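Local coordinates for uridine phosphorylase (Phytophthora capsici LT1534, PDB 6KD3), which catalyses the reversible phosphorolysis of uridine to uracil and ribose 1-phosphate, a step of pyrimidine salvage, at the interface of chains A and B. Numbering follows the deposited sequence. Chains: chain A/B, Uridine phosphorylase.

Contact 1: the interface of chains A and B. Residues chain A 117-118, 121, 170; chain B 212-215, 223.
A:His121, on helix 112-130 of one subunit, lies across the loop B:Asp212 to B:Glu215 of the other. The protein belongs to the nucleoside phosphorylase superfamily, and its two chains pair here about a two-fold, an arrangement that probably corresponds to the dimer common in this family. A:His121 buries 65 Å² here, more than any other residue of the patch. Its ring meets the ring of B:Tyr214 edge to face, the planes 64° apart and the centroids 4.6 Å from each other. B:Tyr214 CB sits over one face of the imidazole, offset toward its rim. The beta-carbon of the histidine in turn touches the tyrosine ring, CB to B:Tyr214 CE1 3.3 Å.

At the imidazole edge lies the carboxylate of B:Asp212, CG 3.4 Å from A:His121 CE1 and turned 45° from the ring. With CG trans to the backbone N (chi1 173°), this aspartate points toward the helix. Its OD2 accepts a hydrogen bond from the backbone N of B:Glu215 (3.0 Å), from above the carboxylate plane, which probably helps fix its rotation. B:Glu215 OE1 lies in the imidazole plane and takes a weak hydrogen bond from A:His121 NE2 (3.4 Å). Beside this group, A:Ile118 CG1 packs on B:Phe213 CB at 3.4 Å.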
loop_
_atom_site.group_PDB
_atom_site.type_symbol
_atom_site.label_atom_id
_atom_site.label_comp_id
_atom_site.label_asym_id
_atom_site.label_seq_id
_atom_site.Cartn_x
_atom_site.Cartn_y
_atom_site.Cartn_z
ATOM N N SER A 117 3.140 -5.552 4.546
ATOM C CA SER A 117 3.192 -6.935 5.028
ATOM C C SER A 117 3.760 -7.894 3.998
ATOM O O SER A 117 4.390 -8.891 4.369
ATOM C CB SER A 117 1.825 -7.460 5.426
ATOM O OG SER A 117 1.798 -8.874 5.181
ATOM N N ILE A 118 3.510 -7.663 2.717
ATOM C CA ILE A 118 4.046 -8.565 1.712
ATOM C C ILE A 118 5.557 -8.510 1.801
ATOM O O ILE A 118 6.184 -9.487 2.220
ATOM C CB ILE A 118 3.562 -8.196 0.311
ATOM C CG1 ILE A 118 2.129 -8.675 0.129
ATOM C CG2 ILE A 118 4.474 -8.809 -0.722
ATOM C CD1 ILE A 118 1.457 -8.099 -1.105
ATOM N N HIS A 121 6.677 -10.189 4.584
ATOM C CA HIS A 121 6.443 -11.630 4.524
ATOM C C HIS A 121 7.479 -12.296 3.618
ATOM O O HIS A 121 8.211 -13.189 4.044
ATOM C CB HIS A 121 5.021 -11.914 4.014
ATOM C CG HIS A 121 3.989 -12.112 5.086
ATOM N ND1 HIS A 121 2.687 -11.685 4.945
ATOM C CD2 HIS A 121 4.052 -12.740 6.282
ATOM C CE1 HIS A 121 1.998 -12.017 6.022
ATOM N NE2 HIS A 121 2.802 -12.662 6.846
ATOM N N VAL A 170 -5.054 -9.171 12.923
ATOM C CA VAL A 170 -4.669 -9.861 11.697
ATOM C C VAL A 170 -5.689 -10.964 11.435
ATOM O O VAL A 170 -5.583 -12.067 11.983
ATOM C CB VAL A 170 -3.243 -10.414 11.773
ATOM C CG1 VAL A 170 -2.939 -11.261 10.550
ATOM N N ASP B 212 -4.095 -8.689 4.568
ATOM C CA ASP B 212 -2.783 -9.329 4.571
ATOM C C ASP B 212 -2.772 -10.448 3.544
ATOM O O ASP B 212 -3.705 -11.263 3.482
ATOM C CB ASP B 212 -2.419 -9.877 5.964
ATOM C CG ASP B 212 -1.105 -10.707 5.957
ATOM O OD1 ASP B 212 -0.060 -10.125 5.568
ATOM O OD2 ASP B 212 -1.099 -11.911 6.338
ATOM N N PHE B 213 -1.667 -10.525 2.802
ATOM C CA PHE B 213 -1.590 -11.319 1.573
ATOM C C PHE B 213 -1.441 -12.810 1.855
ATOM O O PHE B 213 -1.876 -13.648 1.057
ATOM C CB PHE B 213 -0.425 -10.791 0.734
ATOM C CG PHE B 213 -0.107 -11.607 -0.487
ATOM C CD1 PHE B 213 -0.961 -11.650 -1.580
ATOM C CD2 PHE B 213 1.080 -12.303 -0.542
ATOM C CE1 PHE B 213 -0.617 -12.388 -2.690
ATOM C CE2 PHE B 213 1.413 -13.048 -1.632
ATOM C CZ PHE B 213 0.567 -13.094 -2.712
ATOM N N TYR B 214 -0.853 -13.174 2.982
ATOM C CA TYR B 214 -0.751 -14.593 3.305
ATOM C C TYR B 214 -1.940 -15.022 4.164
ATOM O O TYR B 214 -2.857 -15.674 3.663
ATOM C CB TYR B 214 0.612 -14.854 3.943
ATOM C CG TYR B 214 1.729 -14.768 2.927
ATOM C CD1 TYR B 214 2.267 -13.541 2.543
ATOM C CD2 TYR B 214 2.279 -15.911 2.368
ATOM C CE1 TYR B 214 3.323 -13.478 1.607
ATOM C CE2 TYR B 214 3.316 -15.846 1.447
ATOM C CZ TYR B 214 3.822 -14.637 1.064
ATOM O OH TYR B 214 4.848 -14.570 0.157
ATOM N N GLU B 215 -1.976 -14.610 5.438
ATOM C CA GLU B 215 -2.908 -15.228 6.390
ATOM C C GLU B 215 -4.341 -14.692 6.273
ATOM O O GLU B 215 -5.307 -15.448 6.455
ATOM C CB GLU B 215 -2.385 -15.052 7.816
ATOM C CG GLU B 215 -0.882 -15.008 7.932
ATOM C CD GLU B 215 -0.449 -14.264 9.164
ATOM O OE1 GLU B 215 0.207 -13.206 9.005
ATOM O OE2 GLU B 215 -0.771 -14.724 10.287
ATOM N N ALA B 223 5.241 -16.456 6.623
ATOM C CA ALA B 223 6.097 -16.641 7.788
ATOM C C ALA B 223 5.349 -16.997 9.066
ATOM O O ALA B 223 5.913 -17.716 9.895
ATOM C CB ALA B 223 6.949 -15.386 8.041
#

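Contact 2: the interface of chains A and B. Residues chain A 24, 121-122, 125; chain B 213-214, 221-222.
The apolar centre is the ring of B:Tyr214, laid between A:His121 on one flank and A:Glu122 at its hydroxyl end, both residues of helix 112-130. A:Glu122 contributes the aliphatic part of its chain: CG lies in the plane of the tyrosine ring, at its edge, 4.0 Å from B:Tyr214 CZ. The two side chains cross at about a right angle, and the glutamate carboxylate is turned 84° from the ring. CG stands opposite the carbonyl carbon and the chain continues extended, which carries the carboxylate past the phenol, where OE1 is 3.5 Å from B:Tyr214 OH.

A second apolar touch, farther out, joins A:Ile24 to the loop of chain B. The delta-methyl CD1 meets B:Asp221 CB at 3.4 Å, the two side chains at about a right angle.

A:Lys125, one helical turn beyond A:His121, forms the polar rim. Its CD lies 4.0 Å from B:Gly222 CA, so the methylenes run beside the glycine backbone. The chain bends at chi3 (14°), bringing the terminal amino group NZ back toward the loop. NZ is placed to donate to the carbonyl oxygen of B:Asp221, nearly in line with the C=O bond (C=O...N angle 170°); the modelled separation is too short, so the detail of this bond is doubtful. Opposite charges may add some attraction to the aspartate carboxylate, though A:Lys125 NZ and B:Asp221 OD2, 4.3 Å apart, are not in contact.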
loop_
_atom_site.group_PDB
_atom_site.type_symbol
_atom_site.label_atom_id
_atom_site.label_comp_id
_atom_site.label_asym_id
_atom_site.label_seq_id
_atom_site.Cartn_x
_atom_site.Cartn_y
_atom_site.Cartn_z
ATOM N N ILE A 24 6.787 -24.513 4.115
ATOM C CA ILE A 24 7.884 -24.114 3.244
ATOM C C ILE A 24 8.863 -25.264 3.057
ATOM O O ILE A 24 9.353 -25.506 1.944
ATOM C CB ILE A 24 8.565 -22.855 3.802
ATOM C CG1 ILE A 24 7.706 -21.654 3.464
ATOM C CG2 ILE A 24 9.937 -22.659 3.200
ATOM C CD1 ILE A 24 7.218 -21.709 2.059
ATOM N N HIS A 121 6.677 -10.189 4.584
ATOM C CA HIS A 121 6.443 -11.630 4.524
ATOM C C HIS A 121 7.479 -12.296 3.618
ATOM O O HIS A 121 8.211 -13.189 4.044
ATOM C CB HIS A 121 5.021 -11.914 4.014
ATOM C CG HIS A 121 3.989 -12.112 5.086
ATOM N ND1 HIS A 121 2.687 -11.685 4.945
ATOM C CD2 HIS A 121 4.052 -12.740 6.282
ATOM C CE1 HIS A 121 1.998 -12.017 6.022
ATOM N NE2 HIS A 121 2.802 -12.662 6.846
ATOM N N GLU A 122 7.567 -11.841 2.368
ATOM C CA GLU A 122 8.555 -12.313 1.409
ATOM C C GLU A 122 9.967 -11.775 1.660
ATOM O O GLU A 122 10.859 -12.104 0.886
ATOM C CB GLU A 122 8.124 -11.957 -0.025
ATOM C CG GLU A 122 6.656 -12.251 -0.391
ATOM C CD GLU A 122 6.235 -11.649 -1.735
ATOM O OE1 GLU A 122 5.065 -11.860 -2.121
ATOM O OE2 GLU A 122 7.061 -10.972 -2.402
ATOM N N LYS A 125 11.211 -15.029 4.491
ATOM C CA LYS A 125 11.702 -16.210 3.789
ATOM C C LYS A 125 12.880 -15.894 2.886
ATOM O O LYS A 125 13.751 -16.747 2.698
ATOM C CB LYS A 125 10.599 -16.822 2.940
ATOM C CG LYS A 125 9.416 -17.293 3.725
ATOM C CD LYS A 125 8.153 -17.318 2.914
ATOM C CE LYS A 125 8.399 -17.189 1.432
ATOM N NZ LYS A 125 7.111 -17.328 0.689
ATOM N N PHE B 213 -1.667 -10.525 2.802
ATOM C CA PHE B 213 -1.590 -11.319 1.573
ATOM C C PHE B 213 -1.441 -12.810 1.855
ATOM O O PHE B 213 -1.876 -13.648 1.057
ATOM C CB PHE B 213 -0.425 -10.791 0.734
ATOM C CG PHE B 213 -0.107 -11.607 -0.487
ATOM C CD1 PHE B 213 -0.961 -11.650 -1.580
ATOM C CD2 PHE B 213 1.080 -12.303 -0.542
ATOM C CE1 PHE B 213 -0.617 -12.388 -2.690
ATOM C CE2 PHE B 213 1.413 -13.048 -1.632
ATOM C CZ PHE B 213 0.567 -13.094 -2.712
ATOM N N TYR B 214 -0.853 -13.174 2.982
ATOM C CA TYR B 214 -0.751 -14.593 3.305
ATOM C C TYR B 214 -1.940 -15.022 4.164
ATOM O O TYR B 214 -2.857 -15.674 3.663
ATOM C CB TYR B 214 0.612 -14.854 3.943
ATOM C CG TYR B 214 1.729 -14.768 2.927
ATOM C CD1 TYR B 214 2.267 -13.541 2.543
ATOM C CD2 TYR B 214 2.279 -15.911 2.368
ATOM C CE1 TYR B 214 3.323 -13.478 1.607
ATOM C CE2 TYR B 214 3.316 -15.846 1.447
ATOM C CZ TYR B 214 3.822 -14.637 1.064
ATOM O OH TYR B 214 4.848 -14.570 0.157
ATOM N N ASP B 221 2.594 -20.376 2.618
ATOM C CA ASP B 221 3.998 -20.148 2.299
ATOM C C ASP B 221 4.447 -18.751 2.717
ATOM O O ASP B 221 5.293 -18.139 2.055
ATOM C CB ASP B 221 4.290 -20.393 0.810
ATOM C CG ASP B 221 3.203 -19.868 -0.104
ATOM O OD1 ASP B 221 2.056 -20.320 0.048
ATOM O OD2 ASP B 221 3.489 -19.038 -0.998
ATOM N N GLY B 222 3.932 -18.255 3.846
ATOM C CA GLY B 222 4.418 -17.003 4.411
ATOM C C GLY B 222 5.435 -17.169 5.518
ATOM O O GLY B 222 6.396 -17.937 5.384
#

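Contact 3: the interface of chains A and B. Residues chain A 111-114, 211-212, 249; chain B 114, 117-118.
B:Pro114, near the start of helix 112-129, buries 85 Å² against chain A, well above any other residue of the patch. Its pyrrolidine ring is met on several sides. A:Pro114, its symmetry counterpart, approaches it through the delta-carbons of the two rings, A:Pro114 CD and B:Pro114 CD being 3.4 Å apart. This pairing of identical residues is what a position close to the two-fold axis relating the two chains should give. B:Pro114 CB rests against the backbone of A:Gly112, 3.5 Å from its CA, where the glycine presents no side chain to the ring. A:Asn211, with 23 Å² hidden, closes another side: its CG is 3.9 Å from B:Pro114 CG. The side chain of A:Asn211 is incompletely modelled, and its amide cannot be described.

B:Ile118, one turn along the helix, carries the apolar contact farther. With chi1 at -58° its CG1 branch lies beside the backbone N and runs on extended (chi2 176°), which pushes CD1 into chain A. There CD1 lies 3.5 Å from A:Ile111 CG1, although the isoleucine of chain A is also incomplete. A:Met249 bridges the two chain B residues. Its thioether chain bends at chi3 (-38°) and meets B:Ile118 tip to tip, while its methyl CE reaches both B:Pro114 and the isoleucine. That methyl carbon is 3.9 Å from B:Pro114 CB and equally far from B:Ile118 CD1.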
loop_
_atom_site.group_PDB
_atom_site.type_symbol
_atom_site.label_atom_id
_atom_site.label_comp_id
_atom_site.label_asym_id
_atom_site.label_seq_id
_atom_site.Cartn_x
_atom_site.Cartn_y
_atom_site.Cartn_z
ATOM N N ILE A 111 2.564 1.839 0.567
ATOM C CA ILE A 111 1.746 2.658 1.467
ATOM C C ILE A 111 0.889 1.756 2.338
ATOM O O ILE A 111 0.085 0.964 1.825
ATOM C CB ILE A 111 0.847 3.615 0.681
ATOM C CG1 ILE A 111 0.019 4.459 1.622
ATOM N N GLY A 112 1.055 1.871 3.645
ATOM C CA GLY A 112 0.131 1.269 4.582
ATOM C C GLY A 112 0.386 -0.214 4.783
ATOM O O GLY A 112 1.181 -0.851 4.081
ATOM N N MET A 113 -0.352 -0.777 5.760
ATOM C CA MET A 113 -0.128 -2.136 6.247
ATOM C C MET A 113 -0.030 -3.212 5.152
ATOM O O MET A 113 1.041 -3.835 5.022
ATOM C CB MET A 113 -1.217 -2.497 7.259
ATOM C CG MET A 113 -1.138 -1.655 8.525
ATOM N N PRO A 114 -1.078 -3.488 4.354
ATOM C CA PRO A 114 -0.973 -4.628 3.429
ATOM C C PRO A 114 0.195 -4.501 2.474
ATOM O O PRO A 114 0.882 -5.495 2.207
ATOM C CB PRO A 114 -2.311 -4.602 2.693
ATOM C CG PRO A 114 -3.197 -3.859 3.541
ATOM C CD PRO A 114 -2.355 -2.799 4.163
ATOM N N ASN A 211 -4.931 3.020 9.303
ATOM C CA ASN A 211 -5.220 2.564 7.951
ATOM C C ASN A 211 -5.917 3.612 7.087
ATOM O O ASN A 211 -6.052 3.398 5.877
ATOM C CB ASN A 211 -6.052 1.275 7.988
ATOM C CG ASN A 211 -5.187 0.021 8.085
ATOM N N ASP A 212 -6.361 4.733 7.651
ATOM C CA ASP A 212 -6.986 5.780 6.848
ATOM C C ASP A 212 -6.334 7.128 7.149
ATOM O O ASP A 212 -6.553 7.705 8.223
ATOM C CB ASP A 212 -8.483 5.825 7.076
ATOM C CG ASP A 212 -9.197 6.439 5.909
ATOM O OD1 ASP A 212 -8.470 7.020 5.066
ATOM O OD2 ASP A 212 -10.448 6.323 5.818
ATOM N N MET A 249 1.221 4.967 9.245
ATOM C CA MET A 249 0.308 3.946 8.720
ATOM C C MET A 249 0.877 2.526 8.663
ATOM O O MET A 249 0.084 1.575 8.593
ATOM C CB MET A 249 -0.168 4.300 7.318
ATOM C CG MET A 249 -0.424 5.788 7.049
ATOM S SD MET A 249 -1.539 5.851 5.631
ATOM C CE MET A 249 -0.964 4.520 4.587
ATOM N N PRO B 114 -5.076 0.622 2.542
ATOM C CA PRO B 114 -4.495 1.912 2.954
ATOM C C PRO B 114 -4.012 2.778 1.813
ATOM O O PRO B 114 -4.275 3.990 1.819
ATOM C CB PRO B 114 -3.333 1.493 3.847
ATOM C CG PRO B 114 -3.779 0.292 4.456
ATOM C CD PRO B 114 -4.629 -0.443 3.455
ATOM N N SER B 117 -7.033 4.096 -0.602
ATOM C CA SER B 117 -7.892 5.149 -0.051
ATOM C C SER B 117 -7.247 6.532 -0.107
ATOM O O SER B 117 -7.959 7.532 -0.033
ATOM C CB SER B 117 -8.294 4.829 1.394
ATOM O OG SER B 117 -9.549 5.419 1.705
ATOM N N ILE B 118 -5.930 6.618 -0.240
ATOM C CA ILE B 118 -5.295 7.926 -0.345
ATOM C C ILE B 118 -5.443 8.476 -1.753
ATOM O O ILE B 118 -5.653 9.671 -1.956
ATOM C CB ILE B 118 -3.813 7.829 0.061
ATOM C CG1 ILE B 118 -3.677 7.295 1.490
ATOM C CG2 ILE B 118 -3.136 9.172 -0.080
ATOM C CD1 ILE B 118 -2.269 7.097 1.905
#

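Contacts 1 and 2 form one continuous surface: their C-alpha centres are about 6 Å apart, and A:His121, B:Phe213 and B:Tyr214 serve both. Contact 3 lies about 15 Å from contact 1 and 20 Å from contact 2, nearer the two-fold axis. Helix 112-130 of chain A runs through all three, and contact 3 adds the equivalent helix of chain B. Positions 117, 118 and 212 recur with the chains exchanged, while Pro114 of both chains meets within contact 3, which thus partly shows the reverse side of the arrangement in contact 1. Each helix thus spans the A-B interface from its centre outward.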